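NAD-dependent aldehyde dehydrogenase from Sinorhizobium meliloti probably oxidises an aldehyde or oxo group with NAD or NADP as electron acceptor. Local coordinates of one contact, PDB 3U4J (chain A, 2.00 Å), residues V192-S197 and G219-V224, beside the matching contact of the related lactaldehyde dehydrogenase from Escherichia coli, PDB 2HG2 (chain B, 2.20 Å), residues I173-S178 and G200-V205. Structure 2 is superposed on structure 1 by the backbone atoms of these residues (RMSD 0.29 Å); each is numbered along its deposited sequence.

Structure 1 (3U4J); sequences VVLKPS and GVFNVV.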
loop_
_atom_site.group_PDB
_atom_site.type_symbol
_atom_site.label_atom_id
_atom_site.label_comp_id
_atom_site.label_asym_id
_atom_site.label_seq_id
_atom_site.Cartn_x
_atom_site.Cartn_y
_atom_site.Cartn_z
ATOM N N VAL A 192 -3.844 5.984 26.410
ATOM C CA VAL A 192 -2.945 7.126 26.495
ATOM C C VAL A 192 -3.026 7.887 27.818
ATOM O O VAL A 192 -4.068 7.891 28.491
ATOM C CB VAL A 192 -3.188 8.146 25.334
ATOM C CG1 VAL A 192 -3.110 7.460 23.984
ATOM C CG2 VAL A 192 -4.503 8.914 25.508
ATOM N N VAL A 193 -1.922 8.537 28.164
ATOM C CA VAL A 193 -1.927 9.557 29.184
ATOM C C VAL A 193 -1.456 10.837 28.524
ATOM O O VAL A 193 -0.327 10.910 28.011
ATOM C CB VAL A 193 -1.014 9.194 30.409
ATOM C CG1 VAL A 193 -1.010 10.317 31.433
ATOM C CG2 VAL A 193 -1.494 7.880 31.073
ATOM N N LEU A 194 -2.333 11.830 28.534
ATOM C CA LEU A 194 -2.102 13.113 27.884
ATOM C C LEU A 194 -1.646 14.104 28.937
ATOM O O LEU A 194 -2.331 14.287 29.945
ATOM C CB LEU A 194 -3.404 13.642 27.237
ATOM C CG LEU A 194 -3.388 15.024 26.545
ATOM C CD1 LEU A 194 -2.356 15.045 25.439
ATOM C CD2 LEU A 194 -4.746 15.406 25.978
ATOM N N LYS A 195 -0.496 14.738 28.687
ATOM C CA LYS A 195 0.040 15.788 29.542
ATOM C C LYS A 195 0.166 17.124 28.783
ATOM O O LYS A 195 1.121 17.313 28.020
ATOM C CB LYS A 195 1.407 15.356 30.068
ATOM C CG LYS A 195 1.809 16.069 31.353
ATOM C CD LYS A 195 2.523 17.313 31.083
ATOM C CE LYS A 195 2.403 18.237 32.293
ATOM N NZ LYS A 195 2.808 19.573 31.811
ATOM N N PRO A 196 -0.809 18.033 28.938
ATOM C CA PRO A 196 -0.662 19.309 28.222
ATOM C C PRO A 196 0.190 20.297 29.020
ATOM O O PRO A 196 0.558 20.026 30.182
ATOM C CB PRO A 196 -2.091 19.804 28.096
ATOM C CG PRO A 196 -2.788 19.217 29.319
ATOM C CD PRO A 196 -2.102 17.932 29.645
ATOM N N SER A 197 0.508 21.428 28.399
ATOM C CA SER A 197 1.302 22.442 29.058
ATOM C C SER A 197 0.615 22.988 30.311
ATOM O O SER A 197 -0.595 23.161 30.346
ATOM C CB SER A 197 1.565 23.606 28.100
ATOM O OG SER A 197 2.126 24.676 28.821
ATOM N N GLY A 219 -10.091 4.779 31.257
ATOM C CA GLY A 219 -8.649 4.474 31.245
ATOM C C GLY A 219 -8.020 4.498 29.860
ATOM O O GLY A 219 -6.799 4.463 29.732
ATOM N N VAL A 220 -8.849 4.549 28.812
ATOM C CA VAL A 220 -8.305 4.650 27.431
ATOM C C VAL A 220 -7.660 6.017 27.213
ATOM O O VAL A 220 -6.607 6.120 26.591
ATOM C CB VAL A 220 -9.370 4.414 26.357
ATOM C CG1 VAL A 220 -8.770 4.653 24.939
ATOM C CG2 VAL A 220 -9.911 2.994 26.438
ATOM N N PHE A 221 -8.295 7.062 27.726
ATOM C CA PHE A 221 -7.843 8.431 27.477
ATOM C C PHE A 221 -7.854 9.146 28.832
ATOM O O PHE A 221 -8.913 9.501 29.361
ATOM C CB PHE A 221 -8.787 9.080 26.429
ATOM C CG PHE A 221 -8.426 10.510 26.005
ATOM C CD1 PHE A 221 -7.334 11.197 26.526
ATOM C CD2 PHE A 221 -9.255 11.177 25.086
ATOM C CE1 PHE A 221 -7.058 12.516 26.124
ATOM C CE2 PHE A 221 -8.979 12.481 24.665
ATOM C CZ PHE A 221 -7.886 13.160 25.194
ATOM N N ASN A 222 -6.662 9.331 29.397
ATOM C CA ASN A 222 -6.486 9.949 30.714
ATOM C C ASN A 222 -5.740 11.254 30.499
ATOM O O ASN A 222 -4.955 11.360 29.547
ATOM C CB ASN A 222 -5.592 9.048 31.586
ATOM C CG ASN A 222 -6.117 7.644 31.689
ATOM O OD1 ASN A 222 -7.016 7.378 32.472
ATOM N ND2 ASN A 222 -5.551 6.729 30.902
ATOM N N VAL A 223 -5.951 12.230 31.382
ATOM C CA VAL A 223 -5.220 13.488 31.275
ATOM C C VAL A 223 -4.691 13.880 32.655
ATOM O O VAL A 223 -5.441 13.853 33.626
ATOM C CB VAL A 223 -6.096 14.640 30.739
ATOM C CG1 VAL A 223 -5.297 15.941 30.577
ATOM C CG2 VAL A 223 -6.611 14.284 29.384
ATOM N N VAL A 224 -3.423 14.296 32.694
ATOM C CA VAL A 224 -2.789 14.785 33.912
ATOM C C VAL A 224 -2.233 16.178 33.623
ATOM O O VAL A 224 -1.893 16.497 32.477
ATOM C CB VAL A 224 -1.686 13.815 34.430
ATOM C CG1 VAL A 224 -2.304 12.505 34.890
ATOM C CG2 VAL A 224 -0.619 13.549 33.356
#

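Structure 2 (2HG2); sequences IVIKPS and GVFNLV.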
loop_
_atom_site.group_PDB
_atom_site.type_symbol
_atom_site.label_atom_id
_atom_site.label_comp_id
_atom_site.label_asym_id
_atom_site.label_seq_id
_atom_site.Cartn_x
_atom_site.Cartn_y
_atom_site.Cartn_z
ATOM N N ILE B 173 -3.852 5.863 26.238
ATOM C CA ILE B 173 -2.946 6.991 26.375
ATOM C C ILE B 173 -3.169 7.873 27.604
ATOM O O ILE B 173 -4.270 7.950 28.153
ATOM C CB ILE B 173 -3.047 7.864 25.097
ATOM C CG1 ILE B 173 -1.854 8.815 24.984
ATOM C CG2 ILE B 173 -4.346 8.674 25.123
ATOM C CD1 ILE B 173 -1.811 9.554 23.654
ATOM N N VAL B 174 -2.092 8.522 28.026
ATOM C CA VAL B 174 -2.107 9.449 29.146
ATOM C C VAL B 174 -1.474 10.718 28.598
ATOM O O VAL B 174 -0.329 10.707 28.157
ATOM C CB VAL B 174 -1.249 8.965 30.332
ATOM C CG1 VAL B 174 -1.355 9.964 31.468
ATOM C CG2 VAL B 174 -1.699 7.584 30.792
ATOM N N ILE B 175 -2.212 11.814 28.634
ATOM C CA ILE B 175 -1.711 13.077 28.113
ATOM C C ILE B 175 -1.477 14.156 29.173
ATOM O O ILE B 175 -2.248 14.283 30.138
ATOM C CB ILE B 175 -2.695 13.619 27.056
ATOM C CG1 ILE B 175 -2.543 12.806 25.768
ATOM C CG2 ILE B 175 -2.471 15.112 26.824
ATOM C CD1 ILE B 175 -3.686 12.972 24.804
ATOM N N LYS B 176 -0.394 14.910 29.005
ATOM C CA LYS B 176 -0.097 16.023 29.899
ATOM C C LYS B 176 -0.031 17.279 29.040
ATOM O O LYS B 176 0.867 17.433 28.214
ATOM C CB LYS B 176 1.242 15.876 30.621
ATOM C CG LYS B 176 1.488 17.059 31.578
ATOM C CD LYS B 176 2.892 17.104 32.154
ATOM C CE LYS B 176 3.833 17.920 31.290
ATOM N NZ LYS B 176 3.436 19.361 31.231
ATOM N N PRO B 177 -0.994 18.191 29.220
ATOM C CA PRO B 177 -1.002 19.429 28.436
ATOM C C PRO B 177 0.113 20.314 28.957
ATOM O O PRO B 177 0.662 20.053 30.028
ATOM C CB PRO B 177 -2.364 20.058 28.754
ATOM C CG PRO B 177 -3.107 19.017 29.585
ATOM C CD PRO B 177 -2.054 18.190 30.239
ATOM N N SER B 178 0.458 21.349 28.200
ATOM C CA SER B 178 1.468 22.289 28.666
ATOM C C SER B 178 0.785 23.015 29.818
ATOM O O SER B 178 -0.421 23.268 29.759
ATOM C CB SER B 178 1.810 23.305 27.583
ATOM O OG SER B 178 2.506 24.402 28.144
ATOM N N GLY B 200 -10.054 4.585 31.263
ATOM C CA GLY B 200 -8.645 4.265 31.150
ATOM C C GLY B 200 -8.034 4.445 29.776
ATOM O O GLY B 200 -6.817 4.549 29.658
ATOM N N VAL B 201 -8.859 4.484 28.735
ATOM C CA VAL B 201 -8.330 4.643 27.387
ATOM C C VAL B 201 -7.708 6.023 27.164
ATOM O O VAL B 201 -6.641 6.138 26.556
ATOM C CB VAL B 201 -9.413 4.389 26.339
ATOM C CG1 VAL B 201 -8.848 4.618 24.944
ATOM C CG2 VAL B 201 -9.922 2.962 26.476
ATOM N N PHE B 202 -8.376 7.067 27.643
ATOM C CA PHE B 202 -7.850 8.425 27.519
ATOM C C PHE B 202 -7.765 9.034 28.914
ATOM O O PHE B 202 -8.766 9.101 29.627
ATOM C CB PHE B 202 -8.754 9.309 26.660
ATOM C CG PHE B 202 -8.317 10.756 26.613
ATOM C CD1 PHE B 202 -7.395 11.189 25.668
ATOM C CD2 PHE B 202 -8.817 11.678 27.529
ATOM C CE1 PHE B 202 -6.977 12.528 25.633
ATOM C CE2 PHE B 202 -8.406 13.015 27.507
ATOM C CZ PHE B 202 -7.485 13.442 26.557
ATOM N N ASN B 203 -6.575 9.491 29.286
ATOM C CA ASN B 203 -6.344 10.089 30.594
ATOM C C ASN B 203 -5.635 11.433 30.439
ATOM O O ASN B 203 -4.805 11.610 29.544
ATOM C CB ASN B 203 -5.473 9.156 31.441
ATOM C CG ASN B 203 -6.080 7.776 31.599
ATOM O OD1 ASN B 203 -6.871 7.530 32.512
ATOM N ND2 ASN B 203 -5.720 6.869 30.699
ATOM N N LEU B 204 -5.948 12.368 31.327
ATOM C CA LEU B 204 -5.342 13.698 31.296
ATOM C C LEU B 204 -4.761 14.035 32.668
ATOM O O LEU B 204 -5.505 14.155 33.642
ATOM C CB LEU B 204 -6.397 14.747 30.925
ATOM C CG LEU B 204 -5.939 16.201 30.733
ATOM C CD1 LEU B 204 -5.086 16.303 29.475
ATOM C CD2 LEU B 204 -7.150 17.116 30.599
ATOM N N VAL B 205 -3.439 14.173 32.752
ATOM C CA VAL B 205 -2.801 14.527 34.016
ATOM C C VAL B 205 -2.208 15.930 33.872
ATOM O O VAL B 205 -1.682 16.278 32.817
ATOM C CB VAL B 205 -1.700 13.517 34.416
ATOM C CG1 VAL B 205 -2.326 12.153 34.663
ATOM C CG2 VAL B 205 -0.635 13.432 33.334
#

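Structure 1 (3U4J)
Val192 and Asn222 meet where strands 191-195 and 221-223, parallel neighbours in a beta-alpha-beta unit connected through helix 202-214, pair in the buried Rossmann-like sheet. Val192 O takes two bonds from Asn222, from its backbone N and, at 3.1 Å, from its ND2, arriving from opposite faces of the carbonyl plane. The same ND2 also donates to Gly219 O, 2.8 Å away, while Asn222 OD1 accepts from Asp28 N, so the amide is held at both ends. Further along, Leu194 N donates to Asn222 O and Val224 N to Leu194 O.

Apolar contacts line the face that carries Val192, Leu194, Phe221 and Val223. Val192 CG2 reaches Phe221 CD1 (3.8 Å), and Leu194, with CG anti to its backbone N (chi1 177°), brings CD2 to Phe221 CE1 (3.7 Å). Leu194 CB meets Val223 CG2 at 3.9 Å, and Val223 CG1 lies 3.9 Å from Pro196 CD.

Structure 2 (2HG2)
Ile173 and Asn203 are joined through Ile173 O, which takes two bonds from Asn203, from its backbone N and, at 3.1 Å, from its ND2, arriving from opposite faces of the carbonyl plane. The same ND2 also donates to Gly200 O, 2.8 Å away, while Asn203 OD1 accepts from Asp12 N, so the amide is held at both ends. Further along, Ile175 N donates to Asn203 O and Val205 N to Ile175 O.

Apolar contacts line the face that carries Ile173, Ile175, Phe202 and Leu204. Ile173 CG2 reaches Phe202 CD1 (4.0 Å), and Ile175, with CG1 anti to the carbonyl carbon (chi1 -75°), brings CD1 to Phe202 CE1 (3.4 Å). Ile175 CG2 meets Leu204 CD1 at 3.9 Å, and Leu204 CD1 is tight against Pro177 CG (3.4 Å). Lys176, Pro177 and Ser178, at the end of the strand and in the loop that follows, belong to the NAD(+) site.

How the two compare
The two sites share one backbone course and the ladder between parallel strands, including the paired bonds from Asn222(A) and Asn203(B) to the carbonyl O of Val192(A) and Ile173(B). The side chains of Val193(A), Asn222(A) and Val224(A) and their counterparts keep their places; the exchanged residues lie on the face that carries the phenylalanine.

At Val192(A) against Ile173(B), the CG2 atoms lie 0.5 Å apart and touch the phenylalanine ring in both. CG1 of Val192(A) has no counterpart, whereas CG1 and CD1 of Ile173(B) take a direction that the valine does not fill.

Leu194(A) and Ile175(B) start from coincident CB atoms, and CG of the leucine falls 1.0 Å from CG2 of the isoleucine after superposition. Beyond that they diverge: CD2 of Leu194(A) is unmatched, as are CG1 and CD1 of Ile175(B). Both residues keep touching the phenylalanine ring and the proline.

The ring is also oriented differently. Phe221(A) and Phe202(B) are turned by about 88° about the last bond, the torsion before it alike, with CZ atoms 1.4 Å apart, and the places of CD2 and CE2 of Phe221(A) are left. The touches to Val192(A) and Ile173(B) are kept. The different branching at Leu194(A) / Ile175(B) may contribute to this turn, though other residues round the ring may differ too.

At Val223(A) against Leu204(B), CG1 of the valine and CG of the leucine are 0.7 Å apart. The place of CG2 of Val223(A) has no counterpart in the side chain of Leu204(B), while CD2 of Leu204(B) extends where the valine has no atom; contact with Pro196(A) or Pro177(B) is kept.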